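Local coordinates for protein naphthalene dioxygenase small subunit (Rhodococcus sp., PDB 2B1X) that is the beta subunit of a Rieske non-heme iron naphthalene 1,2-dioxygenase, probably serving mainly to hold the catalytic alpha subunits together in the hexamer, at residues B[77-80]-B[81-84]; B[67-71]-B[72-76]; B[28-31]-B[32-35]; B[17-20]-B[21-24]; B[158-161]-B[162-165]. One frame throughout, in Å; residues are numbered along the deposited sequence.

Taken together, the five local contacts illustrate how short-range bonding adapts to its place in an NTF2-like fold. Interactions 2 and 1 mark the beginning and the end of helix 71-81, the first capped by carboxylate and hydroxyl, the second ended by two Thr83 bonds to one carbonyl, Arg80 O; the salt bridge Arg77 to Asp69 ties them together. Interaction 3, the most exposed, starts helix 31-35 and leans on both, while Glu22 and Trp34 join it to interaction 4 in mid-helix 10-27, where a tryptophan and a methionine pack together. Interaction 5, the most buried, lies apart, in an irregular loop whose polar groups turn largely to other subunits.

Interaction 1 of 5, residues B[77-80]-B[81-84]; sequences RVLR and LETE
Arg80 O receives two donors from the same residue, Thr83, as helix 71-81 runs out. The hydroxyl OG1 of Thr83 lies 2.8 Å from Arg80 O and gives its proton to it in the carbonyl plane, whereas Thr83 N, at 3.0 Å from Arg80 O, comes from well above that plane. With chi1 at 68°, Thr83 OG1 sits between its own backbone N and carbonyl carbon, which turns the hydroxyl back toward the helix. Two residues earlier the spacing is still helical: Leu81 N reaches Arg77 O at 3.3 Å with an N-H...O angle of 161°. Glu82 N then divides itself, with a bond to Leu79 O at 3.1 Å and a weak one to Val78 O, so the register tightens from i-4 toward i-3 at the C-terminal end, a common way for a helix to finish.

The side chains follow this change. Glu82 CG lies 3.4 Å from Val78 O, and the chain runs on extended; the Glu82 side chain crosses those of Val78 and Leu79 obliquely, OE1 standing 3.8 Å from Leu79 CD2. Its carboxylate is held by Arg32, a salt bridge that fixes it beside helix 31-35. Arg80 instead carries its guanidinium outward to Asp371 of the large subunit. Val78 packs against Tyr31, Arg32 and Leu35 of helix 31-35, Leu81 rests on Ala86 and Glu89 in the loop leading to strand 94-106, and Arg77 reaches back to Asp69 on strand 67-69.

Interaction 2 of 5, residues B[67-71]-B[72-76]; sequences MDDDA and DSMEM
Asp70 and Ser73 exchange bonds in both directions. The carboxylate oxygen OD1 of Asp70 accepts from Ser73 N at 2.9 Å, the amide meeting it nearly along its C-O axis, and Asp70 N donates in return to Ser73 OG, also at 2.9 Å. Both side chains have their first torsion near +60° (chi1 55° for Asp70, 65° for Ser73), which places CG of the one and OG of the other between backbone N and carbonyl carbon, folded in over the turn. The hydroxyl of Ser73 is thus an acceptor on one side, and 2.7 Å from Ser73 OG lies Asp69 OD1; the proton of Ser73 OG may go there, though Asp70 OD1 also stands within its reach.

This reciprocal pair is a capping box, with Asp70 as N-cap, and it starts helix 71-81 directly after strand 67-69, satisfying an amide of the first turn that has no earlier helical carbonyl to meet. The ordinary helical bonds take over at once: Met74 N to Asp70 O at 2.9 Å, and Glu75 N to Ala71 O at 3.0 Å. Carboxylates so near the helix N-terminus would probably be stabilised as anions by its dipole.

Asp69 is shared further. Its OD2 is taken up by Arg77, nearly two turns into the helix, while the methyl CE of Met74, at 3.3 Å from Asp69 OD2, lies against the same oxygen, the two side chains crossing at about a right angle. Arg360 of the large subunit makes long, weak ion pairs with Asp69 and Asp70.

Interaction 3 of 5, residues B[28-31]-B[32-35]; sequences AGKY and REWL
Lys30 is the N-cap of helix 31-35 and the centre of an inverse gamma turn; just ahead of it, Gly29 closes helix 10-27 in a Schellman motif. Across this joint Lys30 and Glu33 lie side by side and point the same way. The methylene Lys30 CD, not the ammonium, meets the carboxylate: Lys30 CD stands 3.5 Å from Glu33 OE2, whereas Lys30 NZ remains 4.6 Å from that oxygen, beyond a salt bridge. With both CG atoms anti to their carbonyl carbons (chi1 -65° and -68°), the two chains run out together.

The backbone supplies the firmer ties. Trp34 N donates to Lys30 O at 3.1 Å in the carbonyl plane, and Leu35 N to Tyr31 O at 2.8 Å. Tyr31 O also lies at the edge of the Trp34 ring, near its plane. The indole NE1 of Trp34 turns away to Glu22 on helix 10-27, in a probable hydrogen bond, and Arg32 turns to Glu82. The Lys30-Glu33 attraction is therefore probably modest, at that separation and on exposed residues, the directional bonding being left to the main chain.

Interaction 4 of 5, residues B[17-20]-B[21-24]; sequences EWLY and MEAE
Met21 hangs its methyl over the five-membered ring of Trp18, an in-helix Met-aromatic contact in which the carbon, not the sulfur, does the touching. CE of Met21 lies 3.8 Å from the centroid of that ring and 17° off its normal, a CH-pi approach, while the sulfur is more distant above the same face. Bends at chi2 and chi3 of Met21 curl the thioether back over the indole. Both residues belong to helix 10-27, packed against the curved sheet of this NTF2-like fold; Trp18 meets Leu142 and Met151 there.

Farther along the indole, Trp18 CZ3 lies 3.6 Å from Glu22 OE1, the ring and carboxylate planes 39° apart. Were the indole of Trp18 replaced by an alanine here, the Met21 methyl would probably lose its seat and the thioether be left free to turn.

The helix itself is regular, with Met21 N to Glu17 O and Glu22 N to Trp18 O both at 2.9 Å. The buried carboxylate of Glu22 forms a salt bridge with Arg154 through OE2, the oxygen that Trp34 also approaches, and is met at OE1 by a water that donates at 2.8 Å to Glu22 OE1 and bridges to Leu19 O.

Interaction 5 of 5, residues B[158-161]-B[162-165]; sequences LDQT and TIMT
Gln160 OE1 and Met164 N make a direct hydrogen bond across the bend. Met164 N donates at 3.0 Å to Gln160 OE1, with an N-H...O angle of 158°, and comes from above the plane of the amide, 42° out of it. Ile163 CA lies 3.4 Å from Gln160 OE1, just beside the bonded amide. The long Gln160 chain, extended beyond CG (chi2 174°), reaches over to do so. With a leucine in place of Gln160, Met164 N is likely to be left without its acceptor. A second polar link passes through water: Thr161 N donates to a water at 2.9 Å, and the same molecule gives a proton to Thr162 O at 2.8 Å, bridging the turn at its tip.

In this NTF2-like fold the segment is the loop leaving strand 148-158 of the sheet; it has no regular helix or strand beyond its first residue, and the Gln160 bond and the water span the bend. It is buried where three chains meet: Thr161 bonds Glu99 and Thr162 bonds Glu335 of the large subunit, and the amide NE2 of Gln160 is held by Tyr122 of the third subunit.

Apolar contacts accompany these bonds. Leu158 CD1 meets Ile163 CD1 at 3.8 Å, the two side chains crossing at about a right angle, and Ile163 also lies against Leu134 of strand 132-145. On Met164, the methyl CE sits 3.9 Å from Gln160 CG, obliquely across the Gln160 chain.

Interaction 1 of 5, residues B[77-80]-B[81-84]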
# COMPACT_ATOMS: atom_id res chain seq x y z
N ARG B 77 16.41 -24.45 -14.02
CA ARG B 77 15.54 -23.69 -13.12
C ARG B 77 14.81 -24.66 -12.19
O ARG B 77 14.75 -24.44 -10.99
CB ARG B 77 14.55 -22.82 -13.94
CG ARG B 77 13.90 -21.65 -13.21
CD ARG B 77 13.11 -20.69 -14.15
NE ARG B 77 13.96 -20.04 -15.16
CZ ARG B 77 14.79 -19.01 -14.90
NH1 ARG B 77 14.86 -18.47 -13.69
NH2 ARG B 77 15.55 -18.50 -15.87
N VAL B 78 14.31 -25.77 -12.76
CA VAL B 78 13.57 -26.77 -11.99
C VAL B 78 14.53 -27.59 -11.14
O VAL B 78 14.28 -27.86 -9.96
CB VAL B 78 12.70 -27.68 -12.91
CG1 VAL B 78 12.09 -28.86 -12.14
CG2 VAL B 78 11.60 -26.86 -13.62
N LEU B 79 15.66 -27.96 -11.70
CA LEU B 79 16.66 -28.70 -10.93
C LEU B 79 17.06 -27.87 -9.70
O LEU B 79 17.22 -28.41 -8.64
CB LEU B 79 17.89 -29.05 -11.77
CG LEU B 79 17.68 -30.20 -12.76
CD1 LEU B 79 18.77 -30.16 -13.87
CD2 LEU B 79 17.68 -31.55 -12.02
N ARG B 80 17.18 -26.56 -9.86
CA ARG B 80 17.59 -25.71 -8.75
C ARG B 80 16.56 -25.80 -7.62
O ARG B 80 16.90 -26.00 -6.46
CB ARG B 80 17.77 -24.28 -9.21
CG ARG B 80 18.56 -23.41 -8.25
CD ARG B 80 18.57 -21.95 -8.63
NE ARG B 80 17.50 -21.20 -8.00
CZ ARG B 80 17.50 -20.84 -6.71
NH1 ARG B 80 18.49 -21.17 -5.92
NH2 ARG B 80 16.50 -20.11 -6.23
N LEU B 81 15.29 -25.68 -7.99
CA LEU B 81 14.18 -25.76 -7.04
C LEU B 81 14.04 -27.13 -6.35
O LEU B 81 13.37 -27.21 -5.32
CB LEU B 81 12.87 -25.34 -7.70
CG LEU B 81 12.80 -23.87 -8.14
CD1 LEU B 81 11.75 -23.65 -9.22
CD2 LEU B 81 12.55 -22.91 -6.91
N GLU B 82 14.68 -28.16 -6.89
CA GLU B 82 14.67 -29.50 -6.33
C GLU B 82 15.87 -29.75 -5.39
O GLU B 82 15.96 -30.82 -4.80
CB GLU B 82 14.67 -30.56 -7.44
CG GLU B 82 13.37 -30.64 -8.23
CD GLU B 82 13.46 -31.62 -9.40
OE1 GLU B 82 14.57 -31.84 -9.93
OE2 GLU B 82 12.41 -32.19 -9.78
N THR B 83 16.79 -28.79 -5.27
CA THR B 83 17.79 -28.88 -4.22
C THR B 83 17.18 -28.51 -2.86
O THR B 83 16.04 -28.09 -2.75
CB THR B 83 19.05 -28.00 -4.49
OG1 THR B 83 18.71 -26.59 -4.41
CG2 THR B 83 19.63 -28.25 -5.89
N GLU B 84 17.98 -28.65 -1.81
CA GLU B 84 17.52 -28.31 -0.47
C GLU B 84 17.88 -26.87 -0.13
O GLU B 84 17.80 -26.47 1.03
CB GLU B 84 18.16 -29.27 0.57
CG GLU B 84 17.60 -30.69 0.50
CD GLU B 84 18.40 -31.72 1.28
OE1 GLU B 84 19.58 -31.47 1.66
OE2 GLU B 84 17.83 -32.81 1.52

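Interaction 2 of 5, residues B[67-71]-B[72-76]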
# COMPACT_ATOMS: atom_id res chain seq x y z
N MET B 67 13.87 -12.58 -18.72
CA MET B 67 14.00 -14.02 -18.76
C MET B 67 13.91 -14.44 -20.22
O MET B 67 13.08 -13.91 -21.00
CB MET B 67 12.88 -14.66 -17.92
CG MET B 67 13.04 -16.16 -17.64
SD MET B 67 11.64 -16.90 -16.68
CE MET B 67 11.31 -15.63 -15.56
N ASP B 68 14.75 -15.39 -20.61
CA ASP B 68 14.81 -15.85 -21.98
C ASP B 68 15.33 -17.29 -21.91
O ASP B 68 16.52 -17.54 -22.02
CB ASP B 68 15.74 -14.92 -22.79
CG ASP B 68 15.71 -15.18 -24.27
OD1 ASP B 68 15.08 -16.17 -24.70
OD2 ASP B 68 16.32 -14.43 -25.08
N ASP B 69 14.40 -18.21 -21.64
CA ASP B 69 14.77 -19.60 -21.40
C ASP B 69 14.55 -20.50 -22.61
O ASP B 69 13.65 -20.27 -23.42
CB ASP B 69 13.97 -20.18 -20.24
CG ASP B 69 14.60 -19.89 -18.88
OD1 ASP B 69 15.81 -19.55 -18.83
OD2 ASP B 69 13.96 -20.01 -17.83
N ASP B 70 15.39 -21.54 -22.71
CA ASP B 70 15.11 -22.65 -23.61
C ASP B 70 14.87 -23.89 -22.75
O ASP B 70 14.75 -23.75 -21.51
CB ASP B 70 16.24 -22.85 -24.59
CG ASP B 70 17.61 -23.04 -23.92
OD1 ASP B 70 17.74 -23.37 -22.70
OD2 ASP B 70 18.64 -22.89 -24.60
N ALA B 71 14.79 -25.08 -23.36
CA ALA B 71 14.49 -26.28 -22.57
C ALA B 71 15.59 -26.61 -21.56
O ALA B 71 15.30 -26.98 -20.44
CB ALA B 71 14.16 -27.48 -23.44
N ASP B 72 16.84 -26.46 -21.96
CA ASP B 72 17.95 -26.73 -21.06
C ASP B 72 17.96 -25.76 -19.84
O ASP B 72 18.23 -26.15 -18.71
CB ASP B 72 19.28 -26.65 -21.81
CG ASP B 72 19.52 -27.82 -22.77
OD1 ASP B 72 18.76 -28.82 -22.77
OD2 ASP B 72 20.47 -27.81 -23.58
N SER B 73 17.68 -24.48 -20.07
CA SER B 73 17.76 -23.52 -18.98
C SER B 73 16.55 -23.61 -18.07
O SER B 73 16.65 -23.39 -16.87
CB SER B 73 17.95 -22.09 -19.50
OG SER B 73 16.83 -21.68 -20.23
N MET B 74 15.40 -23.93 -18.64
CA MET B 74 14.20 -24.20 -17.86
C MET B 74 14.40 -25.45 -16.98
O MET B 74 13.92 -25.49 -15.85
CB MET B 74 13.00 -24.39 -18.79
CG MET B 74 11.64 -24.26 -18.15
SD MET B 74 11.44 -22.78 -17.04
CE MET B 74 11.07 -21.52 -18.19
N GLU B 75 15.10 -26.46 -17.51
CA GLU B 75 15.43 -27.64 -16.72
C GLU B 75 16.28 -27.29 -15.50
O GLU B 75 15.99 -27.71 -14.37
CB GLU B 75 16.13 -28.70 -17.59
CG GLU B 75 16.47 -29.98 -16.83
CD GLU B 75 17.04 -31.06 -17.72
OE1 GLU B 75 17.82 -30.72 -18.65
OE2 GLU B 75 16.70 -32.24 -17.51
N MET B 76 17.34 -26.51 -15.76
CA MET B 76 18.19 -25.98 -14.70
C MET B 76 17.38 -25.26 -13.60
O MET B 76 17.61 -25.46 -12.42
CB MET B 76 19.21 -25.00 -15.28
CG MET B 76 20.31 -24.61 -14.30
SD MET B 76 20.60 -22.86 -14.26
CE MET B 76 19.27 -22.35 -13.26

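Interaction 3 of 5, residues B[28-31]-B[32-35]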
# COMPACT_ATOMS: atom_id res chain seq x y z
N ALA B 28 0.83 -25.52 -7.19
CA ALA B 28 1.05 -26.57 -6.20
C ALA B 28 2.54 -26.87 -6.07
O ALA B 28 2.94 -27.76 -5.29
CB ALA B 28 0.28 -27.81 -6.57
N GLY B 29 3.35 -26.11 -6.80
CA GLY B 29 4.79 -26.26 -6.75
C GLY B 29 5.24 -27.55 -7.38
O GLY B 29 6.31 -28.07 -7.04
N LYS B 30 4.43 -28.09 -8.30
CA LYS B 30 4.79 -29.32 -9.02
C LYS B 30 5.62 -29.02 -10.26
O LYS B 30 5.17 -29.21 -11.38
CB LYS B 30 3.52 -30.12 -9.40
CG LYS B 30 2.77 -30.61 -8.18
CD LYS B 30 1.53 -31.39 -8.51
CE LYS B 30 0.91 -31.92 -7.21
NZ LYS B 30 -0.46 -32.51 -7.45
N TYR B 31 6.84 -28.55 -10.04
CA TYR B 31 7.71 -28.09 -11.13
C TYR B 31 8.17 -29.19 -12.12
O TYR B 31 8.25 -28.97 -13.33
CB TYR B 31 8.89 -27.33 -10.55
CG TYR B 31 8.46 -26.05 -9.84
CD1 TYR B 31 8.49 -25.94 -8.45
CD2 TYR B 31 8.00 -24.96 -10.58
CE1 TYR B 31 8.09 -24.74 -7.79
CE2 TYR B 31 7.60 -23.78 -9.96
CZ TYR B 31 7.65 -23.67 -8.56
OH TYR B 31 7.24 -22.49 -7.95
N ARG B 32 8.44 -30.38 -11.58
CA ARG B 32 8.91 -31.51 -12.37
C ARG B 32 7.81 -31.95 -13.33
O ARG B 32 8.06 -32.16 -14.52
CB ARG B 32 9.35 -32.64 -11.43
CG ARG B 32 9.84 -33.93 -12.11
CD ARG B 32 10.89 -33.72 -13.18
NE ARG B 32 12.12 -33.12 -12.68
CZ ARG B 32 13.18 -32.84 -13.45
NH1 ARG B 32 13.16 -33.12 -14.76
NH2 ARG B 32 14.26 -32.29 -12.92
N GLU B 33 6.58 -32.03 -12.82
CA GLU B 33 5.42 -32.31 -13.66
C GLU B 33 5.19 -31.24 -14.71
O GLU B 33 4.86 -31.57 -15.83
CB GLU B 33 4.15 -32.45 -12.82
CG GLU B 33 4.18 -33.70 -11.94
CD GLU B 33 2.83 -34.01 -11.32
OE1 GLU B 33 1.80 -33.98 -12.04
OE2 GLU B 33 2.80 -34.29 -10.09
N TRP B 34 5.35 -29.97 -14.34
CA TRP B 34 5.19 -28.88 -15.29
C TRP B 34 6.23 -29.00 -16.41
O TRP B 34 5.92 -28.78 -17.59
CB TRP B 34 5.32 -27.53 -14.59
CG TRP B 34 5.18 -26.37 -15.54
CD1 TRP B 34 4.02 -25.75 -15.94
CD2 TRP B 34 6.24 -25.72 -16.22
NE1 TRP B 34 4.31 -24.74 -16.82
CE2 TRP B 34 5.66 -24.70 -17.02
CE3 TRP B 34 7.63 -25.88 -16.24
CZ2 TRP B 34 6.43 -23.83 -17.83
CZ3 TRP B 34 8.40 -25.02 -17.06
CH2 TRP B 34 7.79 -24.02 -17.84
N LEU B 35 7.46 -29.35 -16.04
CA LEU B 35 8.53 -29.45 -17.02
C LEU B 35 8.20 -30.45 -18.15
O LEU B 35 8.63 -30.26 -19.28
CB LEU B 35 9.86 -29.79 -16.33
CG LEU B 35 11.13 -29.54 -17.15
CD1 LEU B 35 11.26 -28.06 -17.57
CD2 LEU B 35 12.37 -30.02 -16.41

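Interaction 4 of 5, residues B[17-20]-B[21-24]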
# COMPACT_ATOMS: atom_id res chain seq x y z
N GLU B 17 -8.81 -26.23 -20.65
CA GLU B 17 -8.56 -27.17 -19.57
C GLU B 17 -7.06 -27.39 -19.38
O GLU B 17 -6.59 -27.52 -18.25
CB GLU B 17 -9.33 -28.49 -19.77
CG GLU B 17 -10.83 -28.29 -19.48
CD GLU B 17 -11.68 -29.55 -19.51
OE1 GLU B 17 -11.29 -30.57 -20.14
OE2 GLU B 17 -12.79 -29.51 -18.90
N TRP B 18 -6.31 -27.41 -20.48
CA TRP B 18 -4.86 -27.57 -20.41
C TRP B 18 -4.24 -26.38 -19.65
O TRP B 18 -3.39 -26.55 -18.77
CB TRP B 18 -4.28 -27.73 -21.81
CG TRP B 18 -2.83 -28.12 -21.85
CD1 TRP B 18 -2.31 -29.39 -22.04
CD2 TRP B 18 -1.70 -27.24 -21.73
NE1 TRP B 18 -0.94 -29.33 -22.03
CE2 TRP B 18 -0.54 -28.03 -21.84
CE3 TRP B 18 -1.56 -25.85 -21.55
CZ2 TRP B 18 0.75 -27.48 -21.78
CZ3 TRP B 18 -0.28 -25.31 -21.46
CH2 TRP B 18 0.86 -26.13 -21.58
N LEU B 19 -4.70 -25.17 -19.95
CA LEU B 19 -4.16 -23.99 -19.29
C LEU B 19 -4.44 -24.00 -17.79
O LEU B 19 -3.60 -23.59 -16.98
CB LEU B 19 -4.74 -22.71 -19.90
CG LEU B 19 -4.26 -22.27 -21.28
CD1 LEU B 19 -5.01 -21.06 -21.72
CD2 LEU B 19 -2.76 -21.97 -21.21
N TYR B 20 -5.63 -24.47 -17.42
CA TYR B 20 -5.99 -24.47 -16.00
C TYR B 20 -5.21 -25.56 -15.27
O TYR B 20 -4.84 -25.38 -14.12
CB TYR B 20 -7.50 -24.64 -15.80
CG TYR B 20 -8.36 -23.53 -16.36
CD1 TYR B 20 -9.72 -23.75 -16.55
CD2 TYR B 20 -7.85 -22.24 -16.63
CE1 TYR B 20 -10.55 -22.76 -17.02
CE2 TYR B 20 -8.70 -21.21 -17.12
CZ TYR B 20 -10.05 -21.49 -17.31
OH TYR B 20 -10.95 -20.54 -17.79
N MET B 21 -4.97 -26.68 -15.94
CA MET B 21 -4.13 -27.76 -15.38
C MET B 21 -2.67 -27.29 -15.20
O MET B 21 -2.01 -27.65 -14.23
CB MET B 21 -4.20 -28.98 -16.31
CG MET B 21 -3.22 -30.14 -15.99
SD MET B 21 -1.53 -29.86 -16.66
CE MET B 21 -1.78 -30.00 -18.47
N GLU B 22 -2.19 -26.49 -16.15
CA GLU B 22 -0.84 -26.00 -16.10
C GLU B 22 -0.67 -25.08 -14.91
O GLU B 22 0.27 -25.23 -14.14
CB GLU B 22 -0.50 -25.24 -17.39
CG GLU B 22 0.99 -24.91 -17.51
CD GLU B 22 1.28 -23.55 -18.13
OE1 GLU B 22 0.38 -22.95 -18.76
OE2 GLU B 22 2.44 -23.09 -18.04
N ALA B 23 -1.59 -24.12 -14.78
CA ALA B 23 -1.62 -23.19 -13.65
C ALA B 23 -1.72 -23.91 -12.29
O ALA B 23 -1.05 -23.54 -11.32
CB ALA B 23 -2.79 -22.20 -13.81
N GLU B 24 -2.58 -24.92 -12.22
CA GLU B 24 -2.72 -25.74 -11.02
C GLU B 24 -1.42 -26.38 -10.58
O GLU B 24 -1.10 -26.37 -9.38
CB GLU B 24 -3.80 -26.81 -11.21
CG GLU B 24 -4.02 -27.69 -9.98
CD GLU B 24 -4.96 -28.84 -10.24
OE1 GLU B 24 -6.12 -28.60 -10.62
OE2 GLU B 24 -4.54 -30.01 -10.07
O HOH W 1 -1.76 -21.60 -17.49

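Interaction 5 of 5, residues B[158-161]-B[162-165]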
# COMPACT_ATOMS: atom_id res chain seq x y z
N LEU B 158 4.40 -8.21 -19.28
CA LEU B 158 3.81 -7.65 -18.07
C LEU B 158 3.38 -6.21 -18.30
O LEU B 158 4.04 -5.47 -19.04
CB LEU B 158 4.78 -7.74 -16.88
CG LEU B 158 5.29 -9.17 -16.57
CD1 LEU B 158 6.51 -9.10 -15.63
CD2 LEU B 158 4.16 -9.99 -15.92
N ASP B 159 2.28 -5.82 -17.65
CA ASP B 159 1.82 -4.41 -17.60
C ASP B 159 2.57 -3.51 -16.65
O ASP B 159 1.97 -2.70 -15.92
CB ASP B 159 0.33 -4.40 -17.28
CG ASP B 159 -0.42 -5.35 -18.19
OD1 ASP B 159 -0.17 -5.26 -19.42
OD2 ASP B 159 -1.17 -6.26 -17.77
N GLN B 160 3.88 -3.64 -16.68
CA GLN B 160 4.77 -2.95 -15.77
C GLN B 160 6.05 -2.62 -16.52
O GLN B 160 6.43 -3.32 -17.49
CB GLN B 160 5.11 -3.87 -14.59
CG GLN B 160 3.93 -4.22 -13.69
CD GLN B 160 4.26 -5.25 -12.62
OE1 GLN B 160 5.43 -5.56 -12.36
NE2 GLN B 160 3.22 -5.78 -11.98
N THR B 161 6.75 -1.58 -16.09
CA THR B 161 8.11 -1.39 -16.61
C THR B 161 9.06 -1.78 -15.47
O THR B 161 9.76 -2.78 -15.57
CB THR B 161 8.31 0.08 -17.12
OG1 THR B 161 7.92 1.01 -16.10
CG2 THR B 161 7.34 0.41 -18.30
N THR B 162 9.07 -1.01 -14.40
CA THR B 162 9.69 -1.43 -13.12
C THR B 162 8.87 -2.59 -12.54
O THR B 162 7.69 -2.44 -12.32
CB THR B 162 9.72 -0.23 -12.15
OG1 THR B 162 10.51 0.81 -12.74
CG2 THR B 162 10.52 -0.57 -10.84
N ILE B 163 9.47 -3.76 -12.36
CA ILE B 163 8.72 -4.93 -11.88
C ILE B 163 8.45 -4.83 -10.37
O ILE B 163 9.34 -4.46 -9.55
CB ILE B 163 9.44 -6.26 -12.28
CG1 ILE B 163 9.79 -6.29 -13.77
CG2 ILE B 163 8.68 -7.54 -11.79
CD1 ILE B 163 8.57 -6.04 -14.71
N MET B 164 7.22 -5.14 -9.99
CA MET B 164 6.81 -4.97 -8.60
C MET B 164 6.76 -6.28 -7.79
O MET B 164 5.78 -6.59 -7.10
CB MET B 164 5.54 -4.16 -8.54
CG MET B 164 5.83 -2.71 -9.00
SD MET B 164 4.40 -1.64 -8.95
CE MET B 164 3.68 -2.00 -10.49
N THR B 165 7.85 -7.02 -7.86
CA THR B 165 8.13 -8.15 -6.96
C THR B 165 9.63 -8.29 -6.88
O THR B 165 10.36 -7.77 -7.77
CB THR B 165 7.38 -9.42 -7.39
OG1 THR B 165 7.47 -10.39 -6.36
CG2 THR B 165 7.99 -10.04 -8.63
O HOH W 2 5.76 -0.80 -13.52